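Local atomic coordinates of methoxy mycolic acid synthase 2 (Mycobacterium tuberculosis, PDB entry 1TPY), a protein that transfers a methylene group from S-adenosyl-L-methionine to a double bond, forming the distal cis cyclopropane ring of alpha mycolic acids and also cis-cyclopropanated methoxymycolates. Residues C35-R40 / R224-Q229; L166-G171 / Q204-E209; G181-L186 / V275-V280; R153-L158 / T218-T223. All blocks are in the same frame, centred on the assembly; numbering follows the deposited sequence.

Interaction 1. Residues C35-R40 / R224-Q229; sequences CAHFER and RRQSLQ. With CO3 (carbonate ion), chain B.
Cys35 opens the contact by facing Leu228, its SG standing 3.7 Å from Leu228 O and 4.0 Å from Leu228 CB. With SG anti to the backbone N (chi1 -176°), the sulfur reaches across to the partner segment while the amide is left to the ligand: Cys35 N donates a nearly straight hydrogen bond, 167° at the hydrogen, to carbonate O1 at 2.8 Å. That ion probably came from the crystallisation liquor, but its position is consistent with the bicarbonate site of related cyclopropane synthases. Ala36 adds its carbonyl, with O 4.3 Å from Leu228 CD2, and its methyl points off to other parts of the protein. At His37 the side chain crosses that of Leu228 at about a right angle, bringing ND1 to 3.9 Å from Leu228 CG. His37 CE1 is only loosely approached by Gln226 NE2, at 4.5 Å, and the polar end of Gln226 has a firmer partner in Lys59, which binds its OE1. Leu228, at the N-cap position of helix 229-245, is thus the apolar piece against which this loop rests. Helix 45-57 and helix 229-245 flank the loop, while strand 278-286 pairs with strand 221-227.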
loop_
_atom_site.group_PDB
_atom_site.type_symbol
_atom_site.label_atom_id
_atom_site.label_comp_id
_atom_site.label_asym_id
_atom_site.label_seq_id
_atom_site.Cartn_x
_atom_site.Cartn_y
_atom_site.Cartn_z
ATOM N N CYS A 35 1.341 5.666 2.854
ATOM C CA CYS A 35 1.821 7.041 2.922
ATOM C C CYS A 35 0.878 8.106 2.350
ATOM O O CYS A 35 0.455 8.034 1.194
ATOM C CB CYS A 35 3.174 7.156 2.226
ATOM S SG CYS A 35 3.896 8.817 2.360
ATOM N N ALA A 36 0.578 9.111 3.167
ATOM C CA ALA A 36 -0.301 10.202 2.754
ATOM C C ALA A 36 0.491 11.239 1.952
ATOM O O ALA A 36 1.708 11.140 1.838
ATOM C CB ALA A 36 -0.924 10.849 3.980
ATOM N N HIS A 37 -0.198 12.231 1.395
ATOM C CA HIS A 37 0.477 13.272 0.619
ATOM C C HIS A 37 -0.015 14.649 1.042
ATOM O O HIS A 37 -1.031 15.131 0.538
ATOM C CB HIS A 37 0.218 13.075 -0.871
ATOM C CG HIS A 37 1.001 14.004 -1.744
ATOM N ND1 HIS A 37 2.377 14.093 -1.689
ATOM C CD2 HIS A 37 0.606 14.871 -2.705
ATOM C CE1 HIS A 37 2.794 14.973 -2.580
ATOM N NE2 HIS A 37 1.740 15.460 -3.210
ATOM N N PHE A 38 0.713 15.276 1.964
ATOM C CA PHE A 38 0.350 16.589 2.485
ATOM C C PHE A 38 0.680 17.731 1.532
ATOM O O PHE A 38 1.774 18.286 1.566
ATOM C CB PHE A 38 1.036 16.814 3.840
ATOM C CG PHE A 38 0.704 15.758 4.861
ATOM C CD1 PHE A 38 1.301 14.499 4.800
ATOM C CD2 PHE A 38 -0.255 15.996 5.839
ATOM C CE1 PHE A 38 0.943 13.493 5.695
ATOM C CE2 PHE A 38 -0.623 15.000 6.739
ATOM C CZ PHE A 38 -0.025 13.744 6.669
ATOM N N GLU A 39 -0.288 18.074 0.687
ATOM C CA GLU A 39 -0.134 19.143 -0.293
ATOM C C GLU A 39 -0.229 20.523 0.335
ATOM O O GLU A 39 0.359 21.476 -0.170
ATOM C CB GLU A 39 -1.173 18.978 -1.395
ATOM C CG GLU A 39 -0.934 17.723 -2.196
ATOM C CD GLU A 39 -1.990 17.467 -3.242
ATOM O OE1 GLU A 39 -1.825 16.486 -3.997
ATOM O OE2 GLU A 39 -2.978 18.232 -3.310
ATOM N N ARG A 40 -0.986 20.632 1.423
ATOM C CA ARG A 40 -1.093 21.888 2.157
ATOM C C ARG A 40 -0.545 21.586 3.545
ATOM O O ARG A 40 -0.975 20.633 4.195
ATOM C CB ARG A 40 -2.540 22.359 2.291
ATOM C CG ARG A 40 -3.245 22.705 1.001
ATOM C CD ARG A 40 -4.443 23.581 1.313
ATOM N NE ARG A 40 -4.981 23.284 2.640
ATOM C CZ ARG A 40 -5.663 22.186 2.949
ATOM N NH1 ARG A 40 -5.907 21.272 2.023
ATOM N NH2 ARG A 40 -6.085 21.996 4.191
ATOM N N ARG A 224 7.444 7.969 -15.050
ATOM C CA ARG A 224 7.689 8.837 -13.907
ATOM C C ARG A 224 7.761 8.119 -12.577
ATOM O O ARG A 224 6.972 7.218 -12.307
ATOM C CB ARG A 224 6.595 9.901 -13.800
ATOM C CG ARG A 224 6.752 10.824 -12.603
ATOM C CD ARG A 224 5.485 11.620 -12.373
ATOM N NE ARG A 224 5.578 12.479 -11.199
ATOM C CZ ARG A 224 6.115 13.694 -11.191
ATOM N NH1 ARG A 224 6.151 14.392 -10.061
ATOM N NH2 ARG A 224 6.602 14.219 -12.309
ATOM N N ARG A 225 8.726 8.531 -11.764
ATOM C CA ARG A 225 8.897 8.018 -10.413
ATOM C C ARG A 225 8.803 9.246 -9.515
ATOM O O ARG A 225 9.527 10.221 -9.713
ATOM C CB ARG A 225 10.262 7.349 -10.199
ATOM C CG ARG A 225 10.463 6.922 -8.736
ATOM C CD ARG A 225 11.753 6.149 -8.488
ATOM N NE ARG A 225 12.948 6.973 -8.651
ATOM C CZ ARG A 225 13.370 7.875 -7.771
ATOM N NH1 ARG A 225 12.696 8.083 -6.644
ATOM N NH2 ARG A 225 14.469 8.576 -8.020
ATOM N N GLN A 226 7.900 9.207 -8.541
ATOM C CA GLN A 226 7.727 10.331 -7.624
ATOM C C GLN A 226 7.847 9.855 -6.185
ATOM O O GLN A 226 7.165 8.919 -5.767
ATOM C CB GLN A 226 6.368 11.008 -7.859
ATOM C CG GLN A 226 5.928 11.975 -6.758
ATOM C CD GLN A 226 4.669 12.761 -7.127
ATOM O OE1 GLN A 226 3.826 12.289 -7.892
ATOM N NE2 GLN A 226 4.534 13.961 -6.568
ATOM N N SER A 227 8.734 10.504 -5.437
ATOM C CA SER A 227 8.967 10.161 -4.043
ATOM C C SER A 227 8.076 10.965 -3.113
ATOM O O SER A 227 7.792 12.134 -3.367
ATOM C CB SER A 227 10.435 10.413 -3.678
ATOM O OG SER A 227 10.680 10.130 -2.311
ATOM N N LEU A 228 7.629 10.322 -2.040
ATOM C CA LEU A 228 6.786 10.960 -1.029
ATOM C C LEU A 228 7.465 10.762 0.325
ATOM O O LEU A 228 6.823 10.859 1.369
ATOM C CB LEU A 228 5.393 10.312 -1.002
ATOM C CG LEU A 228 4.343 10.713 -2.049
ATOM C CD1 LEU A 228 4.938 10.710 -3.439
ATOM C CD2 LEU A 228 3.175 9.755 -1.974
ATOM N N GLN A 229 8.766 10.481 0.295
ATOM C CA GLN A 229 9.547 10.219 1.509
ATOM C C GLN A 229 9.226 11.078 2.737
ATOM O O GLN A 229 8.868 10.551 3.788
ATOM C CB GLN A 229 11.045 10.323 1.200
ATOM C CG GLN A 229 11.953 9.965 2.365
ATOM C CD GLN A 229 13.421 10.008 1.983
ATOM O OE1 GLN A 229 13.938 11.050 1.580
ATOM N NE2 GLN A 229 14.099 8.872 2.105
HETATM C C CO3 B . 3.240 2.411 1.223
HETATM O O1 CO3 B . 2.827 3.841 1.311
HETATM O O2 CO3 B . 3.273 1.647 2.334
HETATM O O3 CO3 B . 3.590 1.879 0.025
#

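Interaction 2. Residues L166-G171 / Q204-E209; sequences LHTITG and QPPTIE. With 16A (cetyl-trimethyl-ammonium), chain D; CO3 (carbonate ion), chain B.
Pro206 O is gripped by two groups of the strand end. Gly171 N gives it a hydrogen bond of 2.9 Å with 160° at the hydrogen, and Thr170 CA adds a CA-H...O contact at 3.2 Å. The proline ring lies against the strand as well, since Pro206 CD is 3.3 Å from Ile169 O. That same carbonyl accepts a hydrogen bond from Thr168 OG1, whose position anti to its own backbone N (chi1 176°) also sets it beside Pro206 CD. On the flank nearer the ligand, Ile169 CG2 meets Pro205 CB at 4.3 Å. One shell out, a water ties Gly171 O to Thr207 OG1 and to Ile208 N, taking up the first amide of helix 208-218, while Ile208 CG1 packs by Thr170, whose hydroxyl is bound to Asn281. Beyond the protein contacts, the cetyl-trimethyl-ammonium chain runs past both residues of the flank: its C4 is 3.7 Å from Ile169 CD1 and its C11 is 3.7 Å from Pro205 CD. Two residues before Ile169, His167 NE2 donates to carbonate O1 at 2.8 Å, its ND1 hydrogen-bonded to Gln282 OE1. Within the strand end and the Pro205-Pro206 loop, Ile169 and Pro205 thus line the detergent site, which probably marks the acyl-chain pocket that cyclopropane synthases add to a Rossmann-like methyltransferase core.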
loop_
_atom_site.group_PDB
_atom_site.type_symbol
_atom_site.label_atom_id
_atom_site.label_comp_id
_atom_site.label_asym_id
_atom_site.label_seq_id
_atom_site.Cartn_x
_atom_site.Cartn_y
_atom_site.Cartn_z
ATOM N N LEU A 166 2.158 1.955 -9.640
ATOM C CA LEU A 166 2.720 1.146 -8.579
ATOM C C LEU A 166 3.295 2.039 -7.495
ATOM O O LEU A 166 4.349 2.643 -7.669
ATOM C CB LEU A 166 3.824 0.245 -9.133
ATOM C CG LEU A 166 4.250 -0.980 -8.316
ATOM C CD1 LEU A 166 5.681 -1.325 -8.680
ATOM C CD2 LEU A 166 4.152 -0.716 -6.842
ATOM N N HIS A 167 2.588 2.115 -6.376
ATOM C CA HIS A 167 3.014 2.916 -5.241
ATOM C C HIS A 167 3.557 1.927 -4.222
ATOM O O HIS A 167 2.843 1.022 -3.776
ATOM C CB HIS A 167 1.817 3.690 -4.682
ATOM C CG HIS A 167 2.058 4.322 -3.345
ATOM N ND1 HIS A 167 1.605 5.586 -3.034
ATOM C CD2 HIS A 167 2.618 3.836 -2.211
ATOM C CE1 HIS A 167 1.872 5.849 -1.767
ATOM N NE2 HIS A 167 2.485 4.802 -1.244
ATOM N N THR A 168 4.820 2.086 -3.856
ATOM C CA THR A 168 5.416 1.161 -2.910
ATOM C C THR A 168 6.592 1.737 -2.158
ATOM O O THR A 168 7.242 2.691 -2.598
ATOM C CB THR A 168 5.906 -0.129 -3.616
ATOM O OG1 THR A 168 6.560 -0.976 -2.664
ATOM C CG2 THR A 168 6.889 0.201 -4.722
ATOM N N ILE A 169 6.847 1.152 -1.000
ATOM C CA ILE A 169 7.970 1.565 -0.193
ATOM C C ILE A 169 9.180 0.997 -0.910
ATOM O O ILE A 169 9.115 -0.095 -1.468
ATOM C CB ILE A 169 7.889 0.958 1.213
ATOM C CG1 ILE A 169 6.743 1.607 1.985
ATOM C CG2 ILE A 169 9.224 1.133 1.940
ATOM C CD1 ILE A 169 6.466 0.950 3.314
ATOM N N THR A 170 10.267 1.754 -0.936
ATOM C CA THR A 170 11.486 1.276 -1.562
ATOM C C THR A 170 12.601 1.458 -0.549
ATOM O O THR A 170 12.644 2.457 0.171
ATOM C CB THR A 170 11.837 2.058 -2.847
ATOM O OG1 THR A 170 11.961 3.449 -2.542
ATOM C CG2 THR A 170 10.760 1.874 -3.905
ATOM N N GLY A 171 13.484 0.474 -0.468
ATOM C CA GLY A 171 14.591 0.575 0.453
ATOM C C GLY A 171 15.799 1.018 -0.343
ATOM O O GLY A 171 15.916 0.703 -1.528
ATOM N N GLN A 204 9.060 -7.699 2.141
ATOM C CA GLN A 204 10.333 -7.503 1.450
ATOM C C GLN A 204 10.237 -6.314 0.493
ATOM O O GLN A 204 10.002 -6.487 -0.702
ATOM C CB GLN A 204 10.693 -8.754 0.637
ATOM C CG GLN A 204 10.538 -10.073 1.384
ATOM C CD GLN A 204 10.677 -11.287 0.474
ATOM O OE1 GLN A 204 10.327 -12.409 0.857
ATOM N NE2 GLN A 204 11.192 -11.070 -0.734
ATOM N N PRO A 205 10.438 -5.092 1.000
ATOM C CA PRO A 205 10.352 -3.929 0.113
ATOM C C PRO A 205 11.371 -4.028 -1.012
ATOM O O PRO A 205 12.476 -4.528 -0.822
ATOM C CB PRO A 205 10.656 -2.769 1.045
ATOM C CG PRO A 205 11.673 -3.371 1.970
ATOM C CD PRO A 205 11.059 -4.722 2.284
ATOM N N PRO A 206 11.007 -3.571 -2.210
ATOM C CA PRO A 206 11.984 -3.652 -3.291
ATOM C C PRO A 206 12.912 -2.446 -3.193
ATOM O O PRO A 206 12.698 -1.541 -2.384
ATOM C CB PRO A 206 11.111 -3.568 -4.531
ATOM C CG PRO A 206 10.083 -2.566 -4.104
ATOM C CD PRO A 206 9.719 -3.054 -2.707
ATOM N N THR A 207 13.954 -2.451 -4.015
ATOM C CA THR A 207 14.868 -1.332 -4.086
ATOM C C THR A 207 14.351 -0.628 -5.334
ATOM O O THR A 207 13.581 -1.221 -6.086
ATOM C CB THR A 207 16.325 -1.798 -4.294
ATOM O OG1 THR A 207 17.193 -0.665 -4.254
ATOM C CG2 THR A 207 16.492 -2.467 -5.625
ATOM N N ILE A 208 14.748 0.618 -5.565
ATOM C CA ILE A 208 14.266 1.325 -6.747
ATOM C C ILE A 208 14.675 0.634 -8.047
ATOM O O ILE A 208 13.847 0.449 -8.937
ATOM C CB ILE A 208 14.757 2.804 -6.775
ATOM C CG1 ILE A 208 13.977 3.631 -5.744
ATOM C CG2 ILE A 208 14.575 3.395 -8.176
ATOM C CD1 ILE A 208 14.525 5.043 -5.535
ATOM N N GLU A 209 15.940 0.247 -8.155
ATOM C CA GLU A 209 16.410 -0.414 -9.365
ATOM C C GLU A 209 15.672 -1.727 -9.624
ATOM O O GLU A 209 15.474 -2.108 -10.773
ATOM C CB GLU A 209 17.925 -0.661 -9.298
ATOM C CG GLU A 209 18.384 -1.397 -8.050
ATOM C CD GLU A 209 19.887 -1.525 -7.977
ATOM O OE1 GLU A 209 20.581 -0.650 -8.532
ATOM O OE2 GLU A 209 20.379 -2.489 -7.360
HETATM C C1 16A D . 4.206 2.080 7.522
HETATM C C2 16A D . 5.047 0.840 7.221
HETATM C C3 16A D . 6.524 1.226 7.037
HETATM C C4 16A D . 7.473 0.070 6.751
HETATM C C5 16A D . 8.902 0.616 6.596
HETATM C C6 16A D . 9.985 -0.433 6.301
HETATM C C7 16A D . 10.287 -1.513 7.371
HETATM C C8 16A D . 11.000 -2.809 6.913
HETATM C C9 16A D . 10.405 -3.553 5.694
HETATM C C10 16A D . 8.980 -4.131 5.864
HETATM C C11 16A D . 8.212 -4.446 4.556
HETATM C C12 16A D . 6.690 -4.594 4.708
HETATM C C13 16A D . 5.941 -3.337 4.253
HETATM C C14 16A D . 4.439 -3.462 4.500
HETATM C C15 16A D . 3.824 -2.071 4.270
HETATM C C16 16A D . 2.334 -2.136 4.663
HETATM N N1 16A D . 1.327 -0.990 4.645
HETATM C C17 16A D . 0.047 -1.037 5.052
HETATM C C18 16A D . 1.877 0.217 5.373
HETATM C C19 16A D . 1.158 -0.525 3.216
HETATM C C CO3 B . 3.240 2.411 1.223
HETATM O O1 CO3 B . 2.827 3.841 1.311
HETATM O O2 CO3 B . 3.273 1.647 2.334
HETATM O O3 CO3 B . 3.590 1.879 0.025
HETATM O O HOH W 1 16.462 2.025 -3.834
#

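Interaction 3. Residues G181-L186 / V275-V280; sequences GLPLTL and VGYIDV
Leu182 and Tyr277 are the closest backbone positions, with CA atoms 6.9 Å apart, and each segment includes a glycine of positive phi that follows a helix, Gly181 in a Schellman motif and Gly276 after helix 256-275. The phenol supplies the polar link: Tyr277 OH donates to Pro183 O at 2.6 Å, in the carbonyl plane and on a lone pair, with 140° at the oxygen. The bond falls at the edge of the ring, and Pro183 CD rests 3.4 Å from Tyr277 OH, the two side chains crossing at about a right angle. Leu182 instead lies over a face. Its CG is 4.3 Å from the Tyr277 ring centroid and 24° off the normal, a CH-pi contact shifted toward the rim, and CB leans on Tyr277 CE2 at 3.5 Å. Leu182 CG, anti to its own carbonyl carbon (chi1 -88°), meets Val275 CG1 at 3.9 Å; the CD2 branch comes to 3.3 Å from Gly276 O. A water donates to Tyr277 OH and also binds Thr185 OG1 at 2.8 Å. Thr185 OG1 also caps helix 186-199, with a hydrogen bond to Leu188 N. Met177 and Leu272 pack on the tyrosine too, placing this joint between two helix termini at the start of strand 278-286, the antiparallel strand characteristic of class I methyltransferases.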
loop_
_atom_site.group_PDB
_atom_site.type_symbol
_atom_site.label_atom_id
_atom_site.label_comp_id
_atom_site.label_asym_id
_atom_site.label_seq_id
_atom_site.Cartn_x
_atom_site.Cartn_y
_atom_site.Cartn_z
ATOM N N GLY A 181 25.405 8.812 3.646
ATOM C CA GLY A 181 26.002 8.851 4.973
ATOM C C GLY A 181 25.147 8.256 6.084
ATOM O O GLY A 181 25.203 8.712 7.225
ATOM N N LEU A 182 24.354 7.241 5.750
ATOM C CA LEU A 182 23.477 6.563 6.711
ATOM C C LEU A 182 24.162 5.280 7.183
ATOM O O LEU A 182 24.410 4.384 6.388
ATOM C CB LEU A 182 22.135 6.231 6.044
ATOM C CG LEU A 182 20.995 7.260 6.046
ATOM C CD1 LEU A 182 21.511 8.689 6.083
ATOM C CD2 LEU A 182 20.127 7.017 4.826
ATOM N N PRO A 183 24.461 5.172 8.489
ATOM C CA PRO A 183 25.132 3.988 9.049
ATOM C C PRO A 183 24.287 2.737 9.286
ATOM O O PRO A 183 23.103 2.819 9.610
ATOM C CB PRO A 183 25.705 4.521 10.355
ATOM C CG PRO A 183 24.593 5.433 10.814
ATOM C CD PRO A 183 24.268 6.201 9.529
ATOM N N LEU A 184 24.923 1.578 9.140
ATOM C CA LEU A 184 24.265 0.298 9.373
ATOM C C LEU A 184 24.430 0.009 10.863
ATOM O O LEU A 184 25.405 -0.605 11.279
ATOM C CB LEU A 184 24.931 -0.809 8.545
ATOM C CG LEU A 184 24.798 -0.693 7.023
ATOM C CD1 LEU A 184 25.743 -1.675 6.327
ATOM C CD2 LEU A 184 23.350 -0.957 6.627
ATOM N N THR A 185 23.467 0.456 11.657
ATOM C CA THR A 185 23.517 0.283 13.102
ATOM C C THR A 185 22.855 -0.999 13.584
ATOM O O THR A 185 22.034 -1.591 12.884
ATOM C CB THR A 185 22.825 1.453 13.804
ATOM O OG1 THR A 185 21.419 1.409 13.518
ATOM C CG2 THR A 185 23.403 2.784 13.311
ATOM N N LEU A 186 23.218 -1.421 14.789
ATOM C CA LEU A 186 22.636 -2.620 15.367
ATOM C C LEU A 186 21.138 -2.404 15.540
ATOM O O LEU A 186 20.343 -3.320 15.332
ATOM C CB LEU A 186 23.289 -2.938 16.714
ATOM C CG LEU A 186 24.334 -4.060 16.644
ATOM C CD1 LEU A 186 25.386 -3.735 15.586
ATOM C CD2 LEU A 186 24.975 -4.246 18.014
ATOM N N VAL A 275 15.244 9.625 8.900
ATOM C CA VAL A 275 16.685 9.521 8.694
ATOM C C VAL A 275 16.963 9.372 7.202
ATOM O O VAL A 275 17.902 9.961 6.674
ATOM C CB VAL A 275 17.269 8.294 9.427
ATOM C CG1 VAL A 275 18.761 8.157 9.119
ATOM C CG2 VAL A 275 17.043 8.433 10.935
ATOM N N GLY A 276 16.136 8.577 6.531
ATOM C CA GLY A 276 16.303 8.368 5.106
ATOM C C GLY A 276 16.689 6.953 4.714
ATOM O O GLY A 276 17.050 6.712 3.564
ATOM N N TYR A 277 16.621 6.012 5.650
ATOM C CA TYR A 277 16.969 4.626 5.341
ATOM C C TYR A 277 15.995 4.043 4.329
ATOM O O TYR A 277 16.371 3.239 3.476
ATOM C CB TYR A 277 16.934 3.761 6.602
ATOM C CG TYR A 277 18.091 3.984 7.542
ATOM C CD1 TYR A 277 17.883 4.514 8.811
ATOM C CD2 TYR A 277 19.394 3.665 7.163
ATOM C CE1 TYR A 277 18.937 4.725 9.685
ATOM C CE2 TYR A 277 20.461 3.873 8.029
ATOM C CZ TYR A 277 20.225 4.403 9.289
ATOM O OH TYR A 277 21.267 4.625 10.152
ATOM N N ILE A 278 14.738 4.465 4.440
ATOM C CA ILE A 278 13.672 3.993 3.574
ATOM C C ILE A 278 13.067 5.158 2.792
ATOM O O ILE A 278 13.120 6.314 3.229
ATOM C CB ILE A 278 12.566 3.318 4.416
ATOM C CG1 ILE A 278 13.170 2.202 5.274
ATOM C CG2 ILE A 278 11.492 2.749 3.517
ATOM C CD1 ILE A 278 13.790 1.072 4.478
ATOM N N ASP A 279 12.501 4.838 1.633
ATOM C CA ASP A 279 11.864 5.822 0.758
ATOM C C ASP A 279 10.495 5.229 0.402
ATOM O O ASP A 279 10.178 4.105 0.791
ATOM C CB ASP A 279 12.722 6.015 -0.511
ATOM C CG ASP A 279 12.286 7.207 -1.362
ATOM O OD1 ASP A 279 12.841 7.376 -2.476
ATOM O OD2 ASP A 279 11.405 7.981 -0.928
ATOM N N VAL A 280 9.683 5.990 -0.318
ATOM C CA VAL A 280 8.367 5.529 -0.750
ATOM C C VAL A 280 8.173 6.216 -2.095
ATOM O O VAL A 280 8.321 7.437 -2.204
ATOM C CB VAL A 280 7.247 5.935 0.266
ATOM C CG1 VAL A 280 7.134 7.443 0.361
ATOM C CG2 VAL A 280 5.917 5.321 -0.149
HETATM O O HOH W 2 20.250 3.754 12.640
#

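Interaction 4. Residues R153-L158 / T218-T223; sequences RAHKIL and TGFTLT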
loop_
_atom_site.group_PDB
_atom_site.type_symbol
_atom_site.label_atom_id
_atom_site.label_comp_id
_atom_site.label_asym_id
_atom_site.label_seq_id
_atom_site.Cartn_x
_atom_site.Cartn_y
_atom_site.Cartn_z
ATOM N N ARG A 153 1.919 -10.440 -15.154
ATOM C CA ARG A 153 0.464 -10.524 -15.033
ATOM C C ARG A 153 -0.209 -9.174 -15.283
ATOM O O ARG A 153 -1.208 -9.082 -15.999
ATOM C CB ARG A 153 0.075 -11.024 -13.640
ATOM C CG ARG A 153 -1.417 -11.275 -13.486
ATOM C CD ARG A 153 -1.882 -12.337 -14.471
ATOM N NE ARG A 153 -1.210 -13.607 -14.235
ATOM C CZ ARG A 153 -1.494 -14.427 -13.229
ATOM N NH1 ARG A 153 -2.446 -14.117 -12.360
ATOM N NH2 ARG A 153 -0.809 -15.547 -13.076
ATOM N N ALA A 154 0.337 -8.128 -14.668
ATOM C CA ALA A 154 -0.199 -6.782 -14.827
ATOM C C ALA A 154 -0.147 -6.406 -16.296
ATOM O O ALA A 154 -1.082 -5.814 -16.829
ATOM C CB ALA A 154 0.620 -5.794 -14.008
ATOM N N HIS A 155 0.955 -6.768 -16.943
ATOM C CA HIS A 155 1.170 -6.476 -18.355
ATOM C C HIS A 155 0.194 -7.304 -19.190
ATOM O O HIS A 155 -0.345 -6.837 -20.195
ATOM C CB HIS A 155 2.625 -6.813 -18.719
ATOM C CG HIS A 155 3.064 -6.289 -20.053
ATOM N ND1 HIS A 155 2.694 -6.875 -21.244
ATOM C CD2 HIS A 155 3.845 -5.233 -20.381
ATOM C CE1 HIS A 155 3.228 -6.202 -22.248
ATOM N NE2 HIS A 155 3.931 -5.202 -21.751
ATOM N N LYS A 156 -0.041 -8.534 -18.751
ATOM C CA LYS A 156 -0.944 -9.432 -19.450
ATOM C C LYS A 156 -2.395 -8.951 -19.423
ATOM O O LYS A 156 -3.067 -8.946 -20.455
ATOM C CB LYS A 156 -0.866 -10.834 -18.832
ATOM C CG LYS A 156 -1.654 -11.905 -19.577
ATOM C CD LYS A 156 -1.083 -12.115 -20.977
ATOM C CE LYS A 156 -1.675 -13.340 -21.664
ATOM N NZ LYS A 156 -1.032 -13.601 -22.993
ATOM N N ILE A 157 -2.877 -8.533 -18.252
ATOM C CA ILE A 157 -4.270 -8.111 -18.142
ATOM C C ILE A 157 -4.603 -6.689 -18.584
ATOM O O ILE A 157 -5.775 -6.356 -18.754
ATOM C CB ILE A 157 -4.817 -8.330 -16.705
ATOM C CG1 ILE A 157 -4.157 -7.367 -15.719
ATOM C CG2 ILE A 157 -4.557 -9.769 -16.273
ATOM C CD1 ILE A 157 -4.668 -7.520 -14.293
ATOM N N LEU A 158 -3.587 -5.857 -18.779
ATOM C CA LEU A 158 -3.815 -4.477 -19.213
ATOM C C LEU A 158 -3.963 -4.360 -20.722
ATOM O O LEU A 158 -3.416 -5.162 -21.472
ATOM C CB LEU A 158 -2.654 -3.579 -18.784
ATOM C CG LEU A 158 -2.592 -3.106 -17.335
ATOM C CD1 LEU A 158 -1.292 -2.345 -17.111
ATOM C CD2 LEU A 158 -3.788 -2.226 -17.037
ATOM N N THR A 218 9.570 -6.730 -18.423
ATOM C CA THR A 218 8.221 -7.107 -18.813
ATOM C C THR A 218 7.685 -6.265 -19.972
ATOM O O THR A 218 6.749 -6.668 -20.658
ATOM C CB THR A 218 7.251 -6.974 -17.619
ATOM O OG1 THR A 218 7.776 -7.698 -16.498
ATOM C CG2 THR A 218 5.883 -7.540 -17.978
ATOM N N GLY A 219 8.271 -5.090 -20.181
ATOM C CA GLY A 219 7.824 -4.237 -21.266
ATOM C C GLY A 219 7.219 -2.913 -20.836
ATOM O O GLY A 219 6.715 -2.165 -21.680
ATOM N N PHE A 220 7.246 -2.622 -19.536
ATOM C CA PHE A 220 6.701 -1.363 -19.036
ATOM C C PHE A 220 7.739 -0.254 -19.176
ATOM O O PHE A 220 8.943 -0.493 -19.068
ATOM C CB PHE A 220 6.316 -1.446 -17.548
ATOM C CG PHE A 220 5.120 -2.317 -17.254
ATOM C CD1 PHE A 220 5.285 -3.639 -16.860
ATOM C CD2 PHE A 220 3.831 -1.801 -17.337
ATOM C CE1 PHE A 220 4.178 -4.438 -16.545
ATOM C CE2 PHE A 220 2.722 -2.587 -17.026
ATOM C CZ PHE A 220 2.895 -3.909 -16.628
ATOM N N THR A 221 7.255 0.958 -19.417
ATOM C CA THR A 221 8.110 2.134 -19.525
ATOM C C THR A 221 7.812 2.990 -18.295
ATOM O O THR A 221 6.645 3.305 -18.029
ATOM C CB THR A 221 7.780 2.977 -20.780
ATOM O OG1 THR A 221 8.213 2.284 -21.956
ATOM C CG2 THR A 221 8.471 4.333 -20.714
ATOM N N LEU A 222 8.850 3.344 -17.538
ATOM C CA LEU A 222 8.668 4.187 -16.357
ATOM C C LEU A 222 8.560 5.625 -16.846
ATOM O O LEU A 222 9.568 6.266 -17.147
ATOM C CB LEU A 222 9.858 4.066 -15.396
ATOM C CG LEU A 222 9.790 4.947 -14.136
ATOM C CD1 LEU A 222 8.567 4.599 -13.293
ATOM C CD2 LEU A 222 11.045 4.757 -13.317
ATOM N N THR A 223 7.335 6.131 -16.936
ATOM C CA THR A 223 7.139 7.490 -17.405
ATOM C C THR A 223 7.389 8.476 -16.276
ATOM O O THR A 223 7.551 9.669 -16.510
ATOM C CB THR A 223 5.719 7.683 -17.971
ATOM O OG1 THR A 223 4.757 7.507 -16.931
ATOM C CG2 THR A 223 5.449 6.657 -19.066
#
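His155 and Phe220 form a T-shaped aromatic contact that joins the last turns of helix 147-157 to the bend between helix 208-218 and strand 221-227. The histidine edge points at the phenylalanine face: centroids are 5.1 Å apart, the planes meet at 85°, and CD2 is the His155 atom that stands above the Phe220 ring, offset toward its rim. His155 CG is anti to the backbone N (chi1 -168°), which directs CG toward Thr218 CG2. One face of the imidazole then receives Thr218 O, 3.3 Å from His155 CD2; its approach to NE2 is poorly angled, and no hydrogen bond crosses this contact. His155 CB touches both Thr218 CG2 at 3.4 Å and Phe220 CE1 at 3.6 Å. At its distal rim Phe220 CZ approaches His155 N at 3.5 Å and Ala154 CB at 3.9 Å, and Phe220 CE2 lies 4.0 Å from Leu158 CD1. Phe151, a turn earlier on the helix, also touches both Thr218 and Phe220. Gly219 ends helix 208-218 in a Schellman motif, turning the chain into the outermost strand. Helix 147-157 thus packs on a helix-to-strand connection, as in the alternating helices and strands of the Rossmann-like methyltransferase fold.

Overall arrangement
The four contacts gather on the half of the mixed sheet that ends 163-171, 278-286, 221-227. Interactions 1 and 2, with centres 14 Å apart, converge on the carbonate, which is held by Cys35 N, His167 NE2 and also Tyr232 OH; the side chain of Cys35 is about 8 Å from the bound S-adenosyl-L-homocysteine, and that of Ile169 about 7 Å from Cys269, the probable active-site residue. Strand 278-286 ties interaction 3 to both: Asp279 N lies 2.8 Å from Thr170 O, and Asp279 OD2 lies 2.7 Å from Ser227 OG. Interaction 4 continues the strand of interaction 1 away from the pocket, its centre 31 Å from that of interaction 3.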